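Local coordinates for protein PLP-Dependent L-Arginine Hydroxylase MppP (Streptomyces wadayamensis, PDB 6C9B) that is a PLP-dependent oxidase that turns L-arginine into 4-hydroxy-2-ketoarginine and 2-ketoarginine, and is associated with antibiotic production, at residues G82-C87 and L232-E237; G76-P81 and D201-L206. One frame throughout, in Å; residues are numbered along the deposited sequence.

Contact 1 of 2, residues G82-C87 and L232-E237; sequences GRVLSC and LLVFSE
Leu85 and Leu233 form the hydrogen-bonded pair of two antiparallel strands, 84-87 and 232-235, whose axes approach to 4.6 Å at 158°. The Leu85 N to Leu233 O bond is 2.8 Å long, and a return bond from Leu233 N to Leu85 O completes the ring; Val84 with Val234 and Ser86 with Leu232 are the flanking non-hydrogen-bonded pairs. On the face carrying these two pairs, which helix 57-71 covers through His65 and Phe69, the valines lie side by side, Val84 CG2 4.1 Å from Val234 CG2. Both are buried, and branched side chains suit this layer between strands and helix; Glu61 and His65 satisfy the Ser86 hydroxyl. On the other face, Phe235 CG lies between backbone N and carbonyl carbon (chi1 55°), which starts the side chain towards strand 84-87, and CZ comes 3.5 Å from Gly82 O. Leu85 meets its ring at the rim, with CG in the ring plane and CD1 3.8 Å from Phe235 CE1. Beyond the last bridge the contact turns polar. Arg83, bent at chi2 and chi3, grips Phe235 O side-on with two nitrogens: NE at 3.1 Å, nearly along the C=O axis, and NH2 at 2.9 Å, both bonds in the guanidinium plane. Arginine suits this place because its long chain can curl back to a carbonyl where the strand pairing has ended. Glu237 lays CG over one guanidinium face, 3.3 Å from Arg83 NH1, while its carboxylate sits well out of that plane, so the ion pair is one of charge alone; a water bridges Arg83 NH1 and Glu237 OE1. The paired strands form one margin of the seven-stranded mixed sheet of fold type I PLP enzymes, in which 231-235 is the single strand running against all the others.

Contact 2 of 2, residues G76-P81 and D201-L206; sequences GYPAEP and DHYAVL
Gly76 and Asp201 share the one hydrogen bond between the loop 76-81 and the start of helix 202-209. The amide of Gly76 gives its N-H to Asp201 OD2 at 2.8 Å, meeting the syn side of that oxygen 17° out of the carboxylate plane; the bond is bent, with 140° at the hydrogen. The second oxygen turns to the helix: Ala204 N donates to Asp201 OD1 at 3.1 Å, approaching from above the carboxylate plane. Asp201 is thus the N-cap of helix 202-209, a position that suits a short acidic acceptor. With CG anti to the backbone N (chi1 -171°), one carboxylate reaches both loop and helix, and the amides at the helix start would probably stabilise its negative charge. This helix leads into strand 212-218 and packs on it through Tyr203 and Leu206, as helices flank the central sheet in aminotransferase-like folds.

Van der Waals contacts centre on Tyr203. Gly76 brings its CA to 5.4 Å from Tyr203 CA, and its carbonyl O lies 3.6 Å from Tyr203 CB; a CB on this residue would point toward the helix, a tight 3.2 Å from Asp201 OD2, which glycine avoids. Next along the loop, Tyr77 CA stands over one face of the Tyr203 ring, toward its rim, in a CH-pi contact 4.2 Å from the centroid. The Tyr77 ring itself leads off to stack on Phe69 of helix 57-71. Pro78 crosses Tyr203 at about a right angle, its CD 4.2 Å from Tyr203 CD1, while the Tyr203 hydroxyl finds its partner in Glu217.

How the contacts relate
The centres of the two contacts lie 10 Å apart, and Pro78 of contact 2 packs directly on contact 1: its CG is 3.5 Å from Val234 CG1, and its CB is 3.6 Å from Arg83 CZ. That guanidinium is therefore sandwiched, with Pro78 CB over the face opposite Glu237 CG. Tyr203 OH approaches Val234 CG2 to 3.5 Å, and Glu217 ties the pair further, bonding to Tyr203 through its carboxylate and to Leu232 through its backbone. The segments alternate along the chain. Both contacts lie away from the pocket; the Cys87 side chain is about 12 Å from the bound 4-hydroxy-2-ketoarginine, and Lys221, which carries the PLP, follows strand 212-218 in the sequence, before strand 231-235.

Contact 1 of 2, residues G82-C87 and L232-E237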
ATOM      1  N   GLY B  82      -1.324   4.310  18.802  1.00 38.09           N
ATOM      2  CA  GLY B  82      -1.609   2.939  18.435  1.00 30.19           C
ATOM      3  C   GLY B  82      -3.071   2.626  18.194  1.00 34.03           C
ATOM      4  O   GLY B  82      -3.378   1.544  17.672  1.00 32.74           O
ATOM      5  N   ARG B  83      -3.980   3.533  18.556  1.00 27.64           N
ATOM      6  CA  ARG B  83      -5.396   3.306  18.312  1.00 29.42           C
ATOM      7  C   ARG B  83      -5.800   3.680  16.899  1.00 30.18           C
ATOM      8  O   ARG B  83      -6.848   3.222  16.420  1.00 26.30           O
ATOM      9  CB  ARG B  83      -6.225   4.098  19.323  1.00 28.94           C
ATOM     10  CG  ARG B  83      -6.192   3.519  20.766  1.00 40.68           C
ATOM     11  CD  ARG B  83      -6.847   2.135  20.865  1.00 32.84           C
ATOM     12  NE  ARG B  83      -8.247   2.146  20.431  1.00 29.06           N
ATOM     13  CZ  ARG B  83      -9.225   2.694  21.138  1.00 30.46           C
ATOM     14  NH1 ARG B  83      -8.974   3.256  22.316  1.00 32.81           N
ATOM     15  NH2 ARG B  83     -10.450   2.684  20.669  1.00 24.97           N
ATOM     16  N   VAL B  84      -5.009   4.518  16.234  1.00 24.57           N
ATOM     17  CA  VAL B  84      -5.222   4.867  14.837  1.00 20.24           C
ATOM     18  C   VAL B  84      -4.017   4.334  14.078  1.00 24.82           C
ATOM     19  O   VAL B  84      -2.902   4.839  14.261  1.00 25.45           O
ATOM     20  CB  VAL B  84      -5.343   6.383  14.626  1.00 19.78           C
ATOM     21  CG1 VAL B  84      -5.454   6.724  13.100  1.00 24.17           C
ATOM     22  CG2 VAL B  84      -6.536   6.965  15.377  1.00 20.06           C
ATOM     23  N   LEU B  85      -4.229   3.347  13.203  1.00 20.57           N
ATOM     24  CA  LEU B  85      -3.138   2.773  12.423  1.00 18.69           C
ATOM     25  C   LEU B  85      -3.104   3.451  11.059  1.00 18.45           C
ATOM     26  O   LEU B  85      -4.072   3.354  10.295  1.00 20.12           O
ATOM     27  CB  LEU B  85      -3.309   1.268  12.261  1.00 23.15           C
ATOM     28  CG  LEU B  85      -3.501   0.534  13.587  1.00 24.62           C
ATOM     29  CD1 LEU B  85      -3.807  -0.945  13.327  1.00 27.84           C
ATOM     30  CD2 LEU B  85      -2.288   0.682  14.439  1.00 28.21           C
ATOM     31  N   SER B  86      -1.986   4.117  10.738  1.00 16.63           N
ATOM     32  CA  SER B  86      -1.870   4.818   9.458  1.00 17.59           C
ATOM     33  C   SER B  86      -1.364   3.838   8.404  1.00 18.00           C
ATOM     34  O   SER B  86      -0.298   3.232   8.569  1.00 18.10           O
ATOM     35  CB  SER B  86      -0.933   6.027   9.555  1.00 20.51           C
ATOM     36  OG  SER B  86      -1.339   6.932  10.578  1.00 21.74           O
ATOM     37  N   CYS B  87      -2.154   3.657   7.352  1.00 18.76           N
ATOM     38  CA  CYS B  87      -1.885   2.707   6.279  1.00 17.16           C
ATOM     39  C   CYS B  87      -1.604   3.465   4.988  1.00 15.89           C
ATOM     40  O   CYS B  87      -2.003   4.624   4.836  1.00 16.62           O
ATOM     41  CB  CYS B  87      -3.071   1.767   6.050  1.00 16.45           C
ATOM     42  SG  CYS B  87      -3.572   0.931   7.587  1.00 23.04           S
ATOM     43  N   LEU B 232      -6.716   5.456   7.470  1.00 18.03           N
ATOM     44  CA  LEU B 232      -6.597   5.476   8.929  1.00 17.90           C
ATOM     45  C   LEU B 232      -7.540   4.423   9.481  1.00 19.50           C
ATOM     46  O   LEU B 232      -8.761   4.603   9.430  1.00 21.58           O
ATOM     47  CB  LEU B 232      -6.936   6.853   9.502  1.00 19.22           C
ATOM     48  CG  LEU B 232      -6.242   8.046   8.846  1.00 20.76           C
ATOM     49  CD1 LEU B 232      -6.761   9.317   9.471  1.00 28.21           C
ATOM     50  CD2 LEU B 232      -4.693   7.955   8.957  1.00 22.27           C
ATOM     51  N   LEU B 233      -6.965   3.338  10.007  1.00 17.73           N
ATOM     52  CA  LEU B 233      -7.724   2.202  10.530  1.00 18.96           C
ATOM     53  C   LEU B 233      -7.856   2.401  12.028  1.00 20.98           C
ATOM     54  O   LEU B 233      -6.857   2.353  12.757  1.00 19.45           O
ATOM     55  CB  LEU B 233      -7.018   0.895  10.176  1.00 18.74           C
ATOM     56  CG  LEU B 233      -7.682  -0.442  10.482  1.00 26.19           C
ATOM     57  CD1 LEU B 233      -9.040  -0.524   9.965  1.00 39.67           C
ATOM     58  CD2 LEU B 233      -6.814  -1.585   9.902  1.00 30.04           C
ATOM     59  N   VAL B 234      -9.078   2.713  12.468  1.00 18.93           N
ATOM     60  CA  VAL B 234      -9.389   3.020  13.855  1.00 18.08           C
ATOM     61  C   VAL B 234     -10.264   1.894  14.389  1.00 19.42           C
ATOM     62  O   VAL B 234     -11.197   1.469  13.705  1.00 20.20           O
ATOM     63  CB  VAL B 234     -10.114   4.378  13.984  1.00 19.14           C
ATOM     64  CG1 VAL B 234     -10.095   4.845  15.419  1.00 23.02           C
ATOM     65  CG2 VAL B 234      -9.520   5.456  13.055  1.00 20.01           C
ATOM     66  N   PHE B 235      -9.949   1.379  15.584  1.00 21.76           N
ATOM     67  CA  PHE B 235     -10.671   0.218  16.104  1.00 18.98           C
ATOM     68  C   PHE B 235     -10.966   0.399  17.590  1.00 21.05           C
ATOM     69  O   PHE B 235     -10.227   1.067  18.315  1.00 23.06           O
ATOM     70  CB  PHE B 235      -9.871  -1.071  15.865  1.00 24.91           C
ATOM     71  CG  PHE B 235      -8.478  -1.019  16.434  1.00 31.75           C
ATOM     72  CD1 PHE B 235      -7.425  -0.482  15.686  1.00 30.08           C
ATOM     73  CD2 PHE B 235      -8.218  -1.456  17.720  1.00 39.21           C
ATOM     74  CE1 PHE B 235      -6.168  -0.416  16.217  1.00 34.61           C
ATOM     75  CE2 PHE B 235      -6.944  -1.377  18.250  1.00 41.09           C
ATOM     76  CZ  PHE B 235      -5.923  -0.860  17.503  1.00 44.23           C
ATOM     77  N   SER B 236     -12.076  -0.187  18.018  1.00 20.35           N
ATOM     78  CA  SER B 236     -12.432  -0.229  19.429  1.00 22.43           C
ATOM     79  C   SER B 236     -11.442  -1.102  20.191  1.00 22.18           C
ATOM     80  O   SER B 236     -10.821  -2.012  19.637  1.00 23.68           O
ATOM     81  CB  SER B 236     -13.861  -0.757  19.587  1.00 23.55           C
ATOM     82  OG  SER B 236     -14.012  -2.103  19.144  1.00 22.84           O
ATOM     83  N   GLU B 237     -11.292  -0.809  21.488  1.00 28.92           N
ATOM     84  CA  GLU B 237     -10.325  -1.558  22.286  1.00 30.85           C
ATOM     85  C   GLU B 237     -10.680  -3.036  22.341  1.00 33.83           C
ATOM     86  O   GLU B 237      -9.790  -3.888  22.411  1.00 33.09           O
ATOM     87  CB  GLU B 237     -10.243  -0.994  23.702  1.00 44.77           C
ATOM     88  CG  GLU B 237      -9.876   0.465  23.792  1.00 71.55           C
ATOM     89  CD  GLU B 237      -9.397   0.844  25.183  1.00 84.21           C
ATOM     90  OE1 GLU B 237      -8.296   1.427  25.297  1.00 86.82           O
ATOM     91  OE2 GLU B 237     -10.113   0.539  26.162  1.00 81.21           O
TER
HETATM   92  O   HOH W   1      -6.942   4.000  24.173  1.00 42.52           O

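Contact 2 of 2, residues G76-P81 and D201-L206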
ATOM      1  N   GLY B  76     -14.173  12.846  19.239  1.00 27.30           N
ATOM      2  CA  GLY B  76     -14.004  11.711  20.124  1.00 28.85           C
ATOM      3  C   GLY B  76     -13.123  10.586  19.620  1.00 29.47           C
ATOM      4  O   GLY B  76     -13.087   9.516  20.244  1.00 25.80           O
ATOM      5  N   TYR B  77     -12.387  10.779  18.524  1.00 25.42           N
ATOM      6  CA  TYR B  77     -11.498   9.735  18.049  1.00 24.73           C
ATOM      7  C   TYR B  77     -10.503   9.366  19.151  1.00 24.90           C
ATOM      8  O   TYR B  77     -10.132  10.208  19.983  1.00 28.72           O
ATOM      9  CB  TYR B  77     -10.761  10.168  16.773  1.00 24.73           C
ATOM     10  CG  TYR B  77      -9.549  11.037  16.997  1.00 20.42           C
ATOM     11  CD1 TYR B  77      -9.677  12.399  17.232  1.00 28.10           C
ATOM     12  CD2 TYR B  77      -8.266  10.493  16.971  1.00 28.87           C
ATOM     13  CE1 TYR B  77      -8.555  13.200  17.451  1.00 28.28           C
ATOM     14  CE2 TYR B  77      -7.151  11.287  17.195  1.00 26.59           C
ATOM     15  CZ  TYR B  77      -7.301  12.631  17.422  1.00 26.49           C
ATOM     16  OH  TYR B  77      -6.188  13.424  17.639  1.00 29.93           O
ATOM     17  N   PRO B  78     -10.086   8.104  19.208  1.00 24.64           N
ATOM     18  CA  PRO B  78      -9.106   7.688  20.217  1.00 28.09           C
ATOM     19  C   PRO B  78      -7.717   8.180  19.863  1.00 33.01           C
ATOM     20  O   PRO B  78      -7.119   7.730  18.876  1.00 28.41           O
ATOM     21  CB  PRO B  78      -9.192   6.165  20.173  1.00 26.45           C
ATOM     22  CG  PRO B  78      -9.548   5.899  18.704  1.00 25.45           C
ATOM     23  CD  PRO B  78     -10.481   6.984  18.323  1.00 28.85           C
ATOM     24  N   ALA B  79      -7.200   9.099  20.670  1.00 31.50           N
ATOM     25  CA  ALA B  79      -5.957   9.803  20.381  1.00 34.75           C
ATOM     26  C   ALA B  79      -4.735   9.139  21.000  1.00 32.08           C
ATOM     27  O   ALA B  79      -3.611   9.575  20.749  1.00 34.90           O
ATOM     28  CB  ALA B  79      -6.069  11.251  20.869  1.00 35.80           C
ATOM     29  N   GLU B  80      -4.921   8.080  21.760  1.00 29.95           N
ATOM     30  CA  GLU B  80      -3.798   7.368  22.344  1.00 34.66           C
ATOM     31  C   GLU B  80      -2.957   6.751  21.226  1.00 41.72           C
ATOM     32  O   GLU B  80      -3.513   6.215  20.263  1.00 33.96           O
ATOM     33  CB  GLU B  80      -4.310   6.274  23.292  1.00 42.94           C
ATOM     34  CG  GLU B  80      -5.224   6.765  24.431  1.00 68.50           C
ATOM     35  CD  GLU B  80      -6.623   7.213  23.972  1.00 75.27           C
ATOM     36  OE1 GLU B  80      -7.172   6.631  23.006  1.00 50.89           O
ATOM     37  OE2 GLU B  80      -7.167   8.165  24.576  1.00 77.78           O
ATOM     38  N   PRO B  81      -1.628   6.813  21.304  1.00 45.38           N
ATOM     39  CA  PRO B  81      -0.806   6.184  20.259  1.00 50.28           C
ATOM     40  C   PRO B  81      -1.146   4.710  20.067  1.00 50.67           C
ATOM     41  O   PRO B  81      -1.276   3.954  21.030  1.00 44.23           O
ATOM     42  CB  PRO B  81       0.623   6.377  20.776  1.00 53.93           C
ATOM     43  CG  PRO B  81       0.545   7.609  21.604  1.00 54.19           C
ATOM     44  CD  PRO B  81      -0.799   7.566  22.265  1.00 45.79           C
ATOM     45  N   ASP B 201     -20.166  13.605  15.289  1.00 23.31           N
ATOM     46  CA  ASP B 201     -19.068  12.810  15.852  1.00 25.64           C
ATOM     47  C   ASP B 201     -19.456  11.331  15.856  1.00 23.07           C
ATOM     48  O   ASP B 201     -20.267  10.889  16.673  1.00 24.73           O
ATOM     49  CB  ASP B 201     -18.753  13.300  17.263  1.00 28.46           C
ATOM     50  CG  ASP B 201     -17.490  12.688  17.826  1.00 31.46           C
ATOM     51  OD1 ASP B 201     -17.080  11.604  17.357  1.00 27.18           O
ATOM     52  OD2 ASP B 201     -16.885  13.313  18.727  1.00 27.52           O
ATOM     53  N   HIS B 202     -18.895  10.557  14.920  1.00 20.70           N
ATOM     54  CA  HIS B 202     -19.219   9.130  14.805  1.00 19.70           C
ATOM     55  C   HIS B 202     -18.619   8.322  15.940  1.00 23.19           C
ATOM     56  O   HIS B 202     -19.196   7.316  16.374  1.00 22.98           O
ATOM     57  CB  HIS B 202     -18.686   8.565  13.478  1.00 19.67           C
ATOM     58  CG  HIS B 202     -19.448   9.014  12.268  1.00 19.46           C
ATOM     59  ND1 HIS B 202     -19.894  10.308  12.102  1.00 23.62           N
ATOM     60  CD2 HIS B 202     -19.803   8.346  11.143  1.00 19.87           C
ATOM     61  CE1 HIS B 202     -20.531  10.405  10.950  1.00 23.22           C
ATOM     62  NE2 HIS B 202     -20.493   9.230  10.346  1.00 21.41           N
ATOM     63  N   TYR B 203     -17.454   8.732  16.417  1.00 20.50           N
ATOM     64  CA  TYR B 203     -16.797   7.987  17.481  1.00 22.72           C
ATOM     65  C   TYR B 203     -17.562   8.107  18.788  1.00 24.35           C
ATOM     66  O   TYR B 203     -17.635   7.142  19.558  1.00 24.88           O
ATOM     67  CB  TYR B 203     -15.348   8.461  17.601  1.00 21.14           C
ATOM     68  CG  TYR B 203     -14.599   8.151  16.333  1.00 19.76           C
ATOM     69  CD1 TYR B 203     -14.046   6.899  16.139  1.00 19.36           C
ATOM     70  CD2 TYR B 203     -14.488   9.091  15.299  1.00 20.22           C
ATOM     71  CE1 TYR B 203     -13.380   6.573  14.961  1.00 21.36           C
ATOM     72  CE2 TYR B 203     -13.820   8.767  14.115  1.00 21.91           C
ATOM     73  CZ  TYR B 203     -13.275   7.492  13.968  1.00 19.91           C
ATOM     74  OH  TYR B 203     -12.618   7.120  12.833  1.00 19.56           O
ATOM     75  N   ALA B 204     -18.170   9.267  19.037  1.00 23.81           N
ATOM     76  CA  ALA B 204     -19.010   9.419  20.215  1.00 22.15           C
ATOM     77  C   ALA B 204     -20.182   8.454  20.169  1.00 25.76           C
ATOM     78  O   ALA B 204     -20.499   7.801  21.168  1.00 28.97           O
ATOM     79  CB  ALA B 204     -19.489  10.866  20.313  1.00 25.26           C
ATOM     80  N   VAL B 205     -20.816   8.335  19.002  1.00 22.21           N
ATOM     81  CA  VAL B 205     -21.925   7.394  18.837  1.00 22.48           C
ATOM     82  C   VAL B 205     -21.445   5.971  19.077  1.00 24.53           C
ATOM     83  O   VAL B 205     -22.050   5.207  19.838  1.00 24.87           O
ATOM     84  CB  VAL B 205     -22.559   7.544  17.441  1.00 22.56           C
ATOM     85  CG1 VAL B 205     -23.664   6.507  17.248  1.00 22.45           C
ATOM     86  CG2 VAL B 205     -23.116   8.964  17.256  1.00 26.29           C
ATOM     87  N   LEU B 206     -20.350   5.588  18.428  1.00 21.33           N
ATOM     88  CA  LEU B 206     -19.874   4.210  18.538  1.00 22.28           C
ATOM     89  C   LEU B 206     -19.477   3.863  19.963  1.00 23.58           C
ATOM     90  O   LEU B 206     -19.794   2.772  20.461  1.00 24.52           O
ATOM     91  CB  LEU B 206     -18.685   3.998  17.601  1.00 23.90           C
ATOM     92  CG  LEU B 206     -19.044   4.071  16.128  1.00 20.55           C
ATOM     93  CD1 LEU B 206     -17.782   4.162  15.306  1.00 19.09           C
ATOM     94  CD2 LEU B 206     -19.916   2.897  15.680  1.00 20.58           C
TER